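Local coordinates for apoptosis regulator Bcl-2 homolog (Murid herpesvirus 4, PDB 4MI8), which binds the host autophagy protein Beclin 1 and the pro-apoptotic proteins BAK1 and BAX, protecting infected cells from apoptosis and suppressing starvation-induced autophagy, at residues Ser3-Gly8 and Leu129-Pro134; Lys74-Leu79 and Val90-Val95. All coordinates share one frame; numbering follows the deposited sequence.

Interactions 1 and 2 differ sharply in burial in this all-helical chain. Interaction 1 is a surface contact in which the segment leading into helix 8-23 meets the chain that follows helix 111-126, so it brings the two ends of the molecule together through a few side chains set against backbone, and one bridging water. Interaction 2 is buried, where helices 68-81 and 86-103 pack mainly through apolar side chains, without hydrogen bonds between the two segments. The centres are about 17 Å apart, yet the two join: F133 of interaction 1 touches V90 of interaction 2, its CE2 lying 4.2 Å from CG2 of V90.

Interaction 1 (Ser3-Gly8 and Leu129-Pro134); sequences SHKKSG and LMNHFP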
ATOM      1  N   SER A   3      17.320  12.635  -0.068  1.00 94.69           N
ATOM      2  CA  SER A   3      16.210  11.819   0.498  1.00100.73           C
ATOM      3  C   SER A   3      16.536  11.281   1.898  1.00102.82           C
ATOM      4  O   SER A   3      17.671  10.870   2.151  1.00104.64           O
ATOM      5  CB  SER A   3      15.937  10.626  -0.402  1.00 99.26           C
ATOM      6  OG  SER A   3      16.474   9.473   0.207  1.00105.23           O
ATOM      7  N   HIS A   4      15.530  11.260   2.782  1.00100.59           N
ATOM      8  CA  HIS A   4      15.679  10.775   4.173  1.00 98.03           C
ATOM      9  C   HIS A   4      14.362  10.339   4.775  1.00 89.75           C
ATOM     10  O   HIS A   4      13.287  10.549   4.200  1.00 81.16           O
ATOM     11  CB  HIS A   4      16.257  11.854   5.099  1.00109.50           C
ATOM     12  CG  HIS A   4      17.176  12.855   4.417  1.00119.02           C
ATOM     13  ND1 HIS A   4      18.245  13.390   5.039  1.00119.99           N
ATOM     14  CD2 HIS A   4      17.145  13.416   3.136  1.00119.16           C
ATOM     15  CE1 HIS A   4      18.866  14.251   4.203  1.00121.76           C
ATOM     16  NE2 HIS A   4      18.192  14.259   3.037  1.00119.93           N
ATOM     17  N   LYS A   5      14.430   9.806   5.989  1.00 85.39           N
ATOM     18  CA  LYS A   5      13.272   9.386   6.751  1.00 80.36           C
ATOM     19  C   LYS A   5      12.306  10.527   7.003  1.00 80.26           C
ATOM     20  O   LYS A   5      12.719  11.617   7.324  1.00 79.32           O
ATOM     21  CB  LYS A   5      13.739   8.754   8.070  1.00 85.31           C
ATOM     22  CG  LYS A   5      12.894   9.005   9.331  1.00 94.10           C
ATOM     23  CD  LYS A   5      12.598   7.747  10.128  1.00 95.16           C
ATOM     24  CE  LYS A   5      12.621   8.020  11.619  1.00 97.24           C
ATOM     25  NZ  LYS A   5      11.291   7.980  12.281  1.00 94.54           N
ATOM     26  N   LYS A   6      11.014  10.261   6.897  1.00 74.25           N
ATOM     27  CA  LYS A   6      10.026  11.268   7.232  1.00 69.96           C
ATOM     28  C   LYS A   6       9.204  10.862   8.436  1.00 65.33           C
ATOM     29  O   LYS A   6       9.218   9.737   8.861  1.00 64.45           O
ATOM     30  CB  LYS A   6       9.130  11.592   6.046  1.00 66.58           C
ATOM     31  CG  LYS A   6       9.869  12.080   4.826  1.00 67.37           C
ATOM     32  CD  LYS A   6      10.220  13.542   4.914  1.00 70.03           C
ATOM     33  CE  LYS A   6      11.066  13.948   3.733  1.00 74.73           C
ATOM     34  NZ  LYS A   6      12.100  14.979   4.007  1.00 83.45           N
ATOM     35  N   SER A   7       8.490  11.816   8.988  1.00 64.45           N
ATOM     36  CA  SER A   7       7.795  11.624  10.234  1.00 62.83           C
ATOM     37  C   SER A   7       6.517  10.871  10.068  1.00 58.86           C
ATOM     38  O   SER A   7       5.968  10.835   9.010  1.00 54.16           O
ATOM     39  CB  SER A   7       7.496  12.967  10.861  1.00 60.28           C
ATOM     40  OG  SER A   7       6.399  13.565  10.253  1.00 56.26           O
ATOM     41  N   GLY A   8       6.054  10.291  11.161  1.00 58.84           N
ATOM     42  CA  GLY A   8       4.772   9.656  11.209  1.00 56.49           C
ATOM     43  C   GLY A   8       3.690  10.628  10.864  1.00 56.61           C
ATOM     44  O   GLY A   8       2.705  10.265  10.271  1.00 57.55           O
ATOM     45  N   LEU A 129       7.167   1.603   9.937  1.00 49.50           N
ATOM     46  CA  LEU A 129       7.529   1.471   8.488  1.00 47.67           C
ATOM     47  C   LEU A 129       8.282   2.666   7.900  1.00 47.65           C
ATOM     48  O   LEU A 129       8.982   2.525   6.903  1.00 46.94           O
ATOM     49  CB  LEU A 129       6.315   1.123   7.616  1.00 41.02           C
ATOM     50  CG  LEU A 129       5.838  -0.280   8.008  1.00 44.59           C
ATOM     51  CD1 LEU A 129       4.866  -0.772   6.967  1.00 42.92           C
ATOM     52  CD2 LEU A 129       6.974  -1.312   8.211  1.00 45.37           C
ATOM     53  N   MET A 130       8.123   3.844   8.510  1.00 51.21           N
ATOM     54  CA  MET A 130       8.817   5.064   8.040  1.00 56.16           C
ATOM     55  C   MET A 130      10.290   4.826   8.086  1.00 61.19           C
ATOM     56  O   MET A 130      11.021   5.381   7.264  1.00 61.24           O
ATOM     57  CB  MET A 130       8.519   6.287   8.900  1.00 58.92           C
ATOM     58  CG  MET A 130       8.344   5.964  10.362  1.00 67.19           C
ATOM     59  SD  MET A 130       6.626   6.231  10.794  1.00 77.48           S
ATOM     60  CE  MET A 130       5.883   4.619  11.016  1.00 64.13           C
ATOM     61  N   ASN A 131      10.699   3.963   9.031  1.00 64.95           N
ATOM     62  CA  ASN A 131      12.089   3.517   9.183  1.00 71.65           C
ATOM     63  C   ASN A 131      12.774   2.909   7.940  1.00 71.59           C
ATOM     64  O   ASN A 131      13.997   2.967   7.850  1.00 76.88           O
ATOM     65  CB  ASN A 131      12.173   2.489  10.307  1.00 75.70           C
ATOM     66  CG  ASN A 131      13.295   2.778  11.280  1.00 83.39           C
ATOM     67  OD1 ASN A 131      14.146   1.907  11.612  1.00 85.98           O
ATOM     68  ND2 ASN A 131      13.298   4.008  11.770  1.00 86.75           N
ATOM     69  N   HIS A 132      12.014   2.345   7.017  1.00 69.03           N
ATOM     70  CA  HIS A 132      12.574   1.628   5.891  1.00 68.38           C
ATOM     71  C   HIS A 132      12.168   2.151   4.540  1.00 63.71           C
ATOM     72  O   HIS A 132      11.995   1.390   3.596  1.00 62.49           O
ATOM     73  CB  HIS A 132      12.161   0.190   6.006  1.00 68.82           C
ATOM     74  CG  HIS A 132      12.902  -0.576   7.045  1.00 76.71           C
ATOM     75  ND1 HIS A 132      12.436  -0.743   8.273  1.00 81.65           N
ATOM     76  CD2 HIS A 132      14.107  -1.244   6.990  1.00 80.29           C
ATOM     77  CE1 HIS A 132      13.292  -1.474   8.977  1.00 81.83           C
ATOM     78  NE2 HIS A 132      14.309  -1.788   8.186  1.00 84.97           N
ATOM     79  N   PHE A 133      12.006   3.450   4.414  1.00 62.60           N
ATOM     80  CA  PHE A 133      11.434   4.009   3.217  1.00 60.71           C
ATOM     81  C   PHE A 133      11.635   5.493   3.195  1.00 61.94           C
ATOM     82  O   PHE A 133      10.766   6.229   3.588  1.00 60.73           O
ATOM     83  CB  PHE A 133       9.930   3.696   3.180  1.00 55.93           C
ATOM     84  CG  PHE A 133       9.326   3.810   1.822  1.00 51.72           C
ATOM     85  CD1 PHE A 133       9.220   5.023   1.206  1.00 50.75           C
ATOM     86  CD2 PHE A 133       8.891   2.698   1.158  1.00 50.96           C
ATOM     87  CE1 PHE A 133       8.686   5.127  -0.039  1.00 49.48           C
ATOM     88  CE2 PHE A 133       8.357   2.794  -0.095  1.00 50.57           C
ATOM     89  CZ  PHE A 133       8.254   4.010  -0.697  1.00 48.77           C
ATOM     90  N   PRO A 134      12.779   5.960   2.736  1.00 65.53           N
ATOM     91  CA  PRO A 134      12.973   7.410   2.818  1.00 63.85           C
ATOM     92  C   PRO A 134      12.331   8.105   1.663  1.00 62.83           C
ATOM     93  O   PRO A 134      12.025   7.460   0.699  1.00 61.82           O
ATOM     94  CB  PRO A 134      14.484   7.587   2.712  1.00 63.32           C
ATOM     95  CG  PRO A 134      15.082   6.245   2.649  1.00 66.24           C
ATOM     96  CD  PRO A 134      14.037   5.416   2.041  1.00 63.43           C
TER
HETATM   97  O   HOH W   1      10.133   7.412   6.063  1.00 50.87           O
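P134 lays the CB corner of its ring against the peptide group that follows H4, H4 C to P134 CB measuring 3.4 Å. The OG of S3 meets that same carbon, CB of P134, at 3.7 Å, so the proline is touched by both a side chain and the backbone of the N-terminal segment. M130 approaches K6 and G8. Its CB lies 3.5 Å from the backbone O of K6, and CG is held between the backbone N and the carbonyl carbon (chi1 35°). Bends at the next two torsions accompany a sulfur that sits beside the backbone of G8, SD to CA 3.9 Å. The lysine chain of K5, itself bent, crosses M130 obliquely, NZ ending 4.1 Å from CG of M130.

No direct hydrogen bond links the segments; a water does this work. It accepts from K6 N at 3.1 Å and donates to two carbonyls, M130 O at a short and doubtful 2.5 Å and F133 O at 2.8 Å, tying three backbone groups to one point. F133 turns away from the N-terminal segment, its ring meeting that of W11 with planes nearly perpendicular, and M130 also packs on W11. A backbone hydrogen bond between H4 and L135 adds a direct link just past P134.

At the helix start, S7 is the N-cap, its OG hydrogen-bonded to the backbone N of Y10. The whole is a water-bridged meeting of the chain termini, joining the N-capped start of helix 8-23 to the 3-10 turn after helix 111-126 in this Bcl-2-like helical bundle.

Interaction 2 (Lys74-Leu79 and Val90-Val95); sequences KLFTSL and VGFFDV
F76 and F92 cross at about a right angle as side chains, although their ring planes are inclined by only 44°, with centroids 4.7 Å apart. The pair is oblique: CD2 of F92 comes over one face of the F76 ring, displaced toward its rim, and lies 3.7 Å from CD1 of F76. The torsions set up this meeting, for CG of F76 stands anti to the carbonyl carbon (chi1 -72°) whereas CG of F92 stands anti to the backbone N.

Next to F76, L75 and V95 reach toward each other tip to tip, CD2 of L75 touching CG1 of V95 at 4.0 Å. CG1 also meets CE1 of F76, and thus one methyl serves two partners. One turn on from L75, L79 sets CD2 against the backbone of F92, 3.8 Å from its N, close to where G91 presents only main chain.

The axes of segments 74-79 and 90-95 run nearly antiparallel (164°) and approach to 10.6 Å, a spacing bridged by these side chains. M120 of helix 111-126 packs on both phenylalanines. The bound Beclin 1 peptide packs on L75, V90 and V95 and hydrogen-bonds to S78, placing this helix pair in the wall of the BH3-binding groove. With no hydrogen bond between the segments, and R88 NH1 to L79 O a nearby polar link, their contact probably rests mainly on apolar burial and dispersion.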
ATOM      1  N   LYS A  74      -4.029  -9.077   9.461  1.00 63.04           N
ATOM      2  CA  LYS A  74      -3.376 -10.395   9.510  1.00 65.57           C
ATOM      3  C   LYS A  74      -2.438 -10.463   8.265  1.00 58.46           C
ATOM      4  O   LYS A  74      -1.210 -10.643   8.413  1.00 57.22           O
ATOM      5  CB  LYS A  74      -4.450 -11.499   9.541  1.00 69.63           C
ATOM      6  CG  LYS A  74      -4.231 -12.676  10.494  1.00 73.89           C
ATOM      7  CD  LYS A  74      -4.524 -12.323  11.942  1.00 78.01           C
ATOM      8  CE  LYS A  74      -4.886 -13.598  12.724  1.00 84.49           C
ATOM      9  NZ  LYS A  74      -4.778 -13.600  14.230  1.00 92.98           N
ATOM     10  N   LEU A  75      -2.993 -10.218   7.068  1.00 53.03           N
ATOM     11  CA  LEU A  75      -2.149 -10.057   5.889  1.00 48.10           C
ATOM     12  C   LEU A  75      -0.971  -9.151   6.189  1.00 46.93           C
ATOM     13  O   LEU A  75       0.168  -9.557   5.945  1.00 43.68           O
ATOM     14  CB  LEU A  75      -2.897  -9.533   4.666  1.00 46.73           C
ATOM     15  CG  LEU A  75      -2.003  -9.375   3.385  1.00 41.15           C
ATOM     16  CD1 LEU A  75      -1.296 -10.672   2.969  1.00 41.90           C
ATOM     17  CD2 LEU A  75      -2.916  -8.908   2.296  1.00 40.25           C
ATOM     18  N   PHE A  76      -1.227  -7.964   6.785  1.00 47.08           N
ATOM     19  CA  PHE A  76      -0.136  -6.969   6.951  1.00 45.14           C
ATOM     20  C   PHE A  76       0.924  -7.541   7.845  1.00 48.63           C
ATOM     21  O   PHE A  76       2.119  -7.428   7.552  1.00 49.80           O
ATOM     22  CB  PHE A  76      -0.585  -5.587   7.472  1.00 43.63           C
ATOM     23  CG  PHE A  76      -1.364  -4.742   6.469  1.00 41.30           C
ATOM     24  CD1 PHE A  76      -1.178  -4.867   5.051  1.00 40.15           C
ATOM     25  CD2 PHE A  76      -2.249  -3.789   6.927  1.00 39.85           C
ATOM     26  CE1 PHE A  76      -1.891  -4.025   4.148  1.00 35.80           C
ATOM     27  CE2 PHE A  76      -2.973  -2.987   6.045  1.00 39.87           C
ATOM     28  CZ  PHE A  76      -2.785  -3.087   4.656  1.00 38.27           C
ATOM     29  N   THR A  77       0.503  -8.161   8.955  1.00 53.53           N
ATOM     30  CA  THR A  77       1.493  -8.734   9.867  1.00 56.17           C
ATOM     31  C   THR A  77       2.349  -9.874   9.224  1.00 54.81           C
ATOM     32  O   THR A  77       3.574  -9.887   9.426  1.00 54.53           O
ATOM     33  CB  THR A  77       0.892  -9.079  11.281  1.00 66.60           C
ATOM     34  OG1 THR A  77      -0.366  -9.746  11.116  1.00 69.17           O
ATOM     35  CG2 THR A  77       0.662  -7.771  12.146  1.00 62.37           C
ATOM     36  N   SER A  78       1.750 -10.787   8.440  1.00 53.04           N
ATOM     37  CA  SER A  78       2.590 -11.818   7.748  1.00 55.92           C
ATOM     38  C   SER A  78       3.557 -11.202   6.783  1.00 55.31           C
ATOM     39  O   SER A  78       4.752 -11.524   6.781  1.00 55.95           O
ATOM     40  CB  SER A  78       1.823 -13.005   7.103  1.00 61.34           C
ATOM     41  OG  SER A  78       0.772 -12.623   6.222  1.00 65.41           O
ATOM     42  N   LEU A  79       3.065 -10.208   6.046  1.00 52.78           N
ATOM     43  CA  LEU A  79       3.899  -9.500   5.109  1.00 47.15           C
ATOM     44  C   LEU A  79       5.181  -8.886   5.762  1.00 48.96           C
ATOM     45  O   LEU A  79       6.196  -8.669   5.060  1.00 48.38           O
ATOM     46  CB  LEU A  79       2.994  -8.473   4.410  1.00 44.93           C
ATOM     47  CG  LEU A  79       3.452  -7.534   3.348  1.00 44.58           C
ATOM     48  CD1 LEU A  79       3.935  -8.402   2.195  1.00 42.81           C
ATOM     49  CD2 LEU A  79       2.273  -6.615   2.950  1.00 43.50           C
ATOM     50  N   VAL A  90       6.193  -1.531  -0.377  1.00 22.10           N
ATOM     51  CA  VAL A  90       5.478  -1.233  -1.579  1.00 20.85           C
ATOM     52  C   VAL A  90       4.314  -2.231  -1.742  1.00 19.63           C
ATOM     53  O   VAL A  90       3.249  -1.874  -2.130  1.00 20.94           O
ATOM     54  CB  VAL A  90       6.413  -1.389  -2.790  1.00 21.46           C
ATOM     55  CG1 VAL A  90       5.602  -1.361  -4.104  1.00 19.84           C
ATOM     56  CG2 VAL A  90       7.522  -0.344  -2.721  1.00 20.61           C
ATOM     57  N   GLY A  91       4.523  -3.492  -1.413  1.00 20.64           N
ATOM     58  CA  GLY A  91       3.446  -4.504  -1.426  1.00 22.21           C
ATOM     59  C   GLY A  91       2.255  -4.111  -0.519  1.00 24.57           C
ATOM     60  O   GLY A  91       1.071  -4.318  -0.893  1.00 24.32           O
ATOM     61  N   PHE A  92       2.572  -3.598   0.690  1.00 25.54           N
ATOM     62  CA  PHE A  92       1.586  -3.074   1.636  1.00 27.14           C
ATOM     63  C   PHE A  92       0.716  -1.994   0.926  1.00 27.86           C
ATOM     64  O   PHE A  92      -0.553  -1.958   1.002  1.00 29.55           O
ATOM     65  CB  PHE A  92       2.385  -2.552   2.845  1.00 27.59           C
ATOM     66  CG  PHE A  92       1.656  -1.547   3.733  1.00 29.58           C
ATOM     67  CD1 PHE A  92       1.717  -0.206   3.449  1.00 26.96           C
ATOM     68  CD2 PHE A  92       1.099  -1.950   4.975  1.00 31.89           C
ATOM     69  CE1 PHE A  92       1.175   0.733   4.341  1.00 29.98           C
ATOM     70  CE2 PHE A  92       0.526  -1.019   5.854  1.00 32.32           C
ATOM     71  CZ  PHE A  92       0.571   0.339   5.533  1.00 31.60           C
ATOM     72  N   PHE A  93       1.385  -1.085   0.249  1.00 24.29           N
ATOM     73  CA  PHE A  93       0.602  -0.054  -0.409  1.00 22.52           C
ATOM     74  C   PHE A  93      -0.182  -0.628  -1.547  1.00 22.87           C
ATOM     75  O   PHE A  93      -1.237  -0.088  -1.870  1.00 23.67           O
ATOM     76  CB  PHE A  93       1.503   1.107  -0.888  1.00 21.57           C
ATOM     77  CG  PHE A  93       1.803   2.122   0.205  1.00 22.20           C
ATOM     78  CD1 PHE A  93       0.788   2.994   0.658  1.00 21.99           C
ATOM     79  CD2 PHE A  93       3.094   2.179   0.831  1.00 21.63           C
ATOM     80  CE1 PHE A  93       1.059   3.895   1.686  1.00 24.44           C
ATOM     81  CE2 PHE A  93       3.349   3.100   1.917  1.00 23.10           C
ATOM     82  CZ  PHE A  93       2.358   3.937   2.334  1.00 23.75           C
ATOM     83  N   ASP A  94       0.326  -1.661  -2.230  1.00 23.18           N
ATOM     84  CA  ASP A  94      -0.428  -2.171  -3.429  1.00 22.64           C
ATOM     85  C   ASP A  94      -1.608  -2.928  -2.945  1.00 24.37           C
ATOM     86  O   ASP A  94      -2.645  -3.030  -3.644  1.00 25.31           O
ATOM     87  CB  ASP A  94       0.422  -3.164  -4.231  1.00 22.97           C
ATOM     88  CG  ASP A  94      -0.170  -3.471  -5.586  1.00 25.31           C
ATOM     89  OD1 ASP A  94      -0.846  -2.571  -6.165  1.00 27.30           O
ATOM     90  OD2 ASP A  94       0.057  -4.591  -6.141  1.00 25.45           O
ATOM     91  N   VAL A  95      -1.461  -3.586  -1.780  1.00 24.81           N
ATOM     92  CA  VAL A  95      -2.696  -4.185  -1.190  1.00 27.37           C
ATOM     93  C   VAL A  95      -3.763  -3.127  -0.917  1.00 28.40           C
ATOM     94  O   VAL A  95      -4.967  -3.296  -1.301  1.00 30.86           O
ATOM     95  CB  VAL A  95      -2.395  -5.001   0.065  1.00 28.32           C
ATOM     96  CG1 VAL A  95      -3.702  -5.304   0.794  1.00 30.94           C
ATOM     97  CG2 VAL A  95      -1.510  -6.228  -0.340  1.00 27.29           C
TER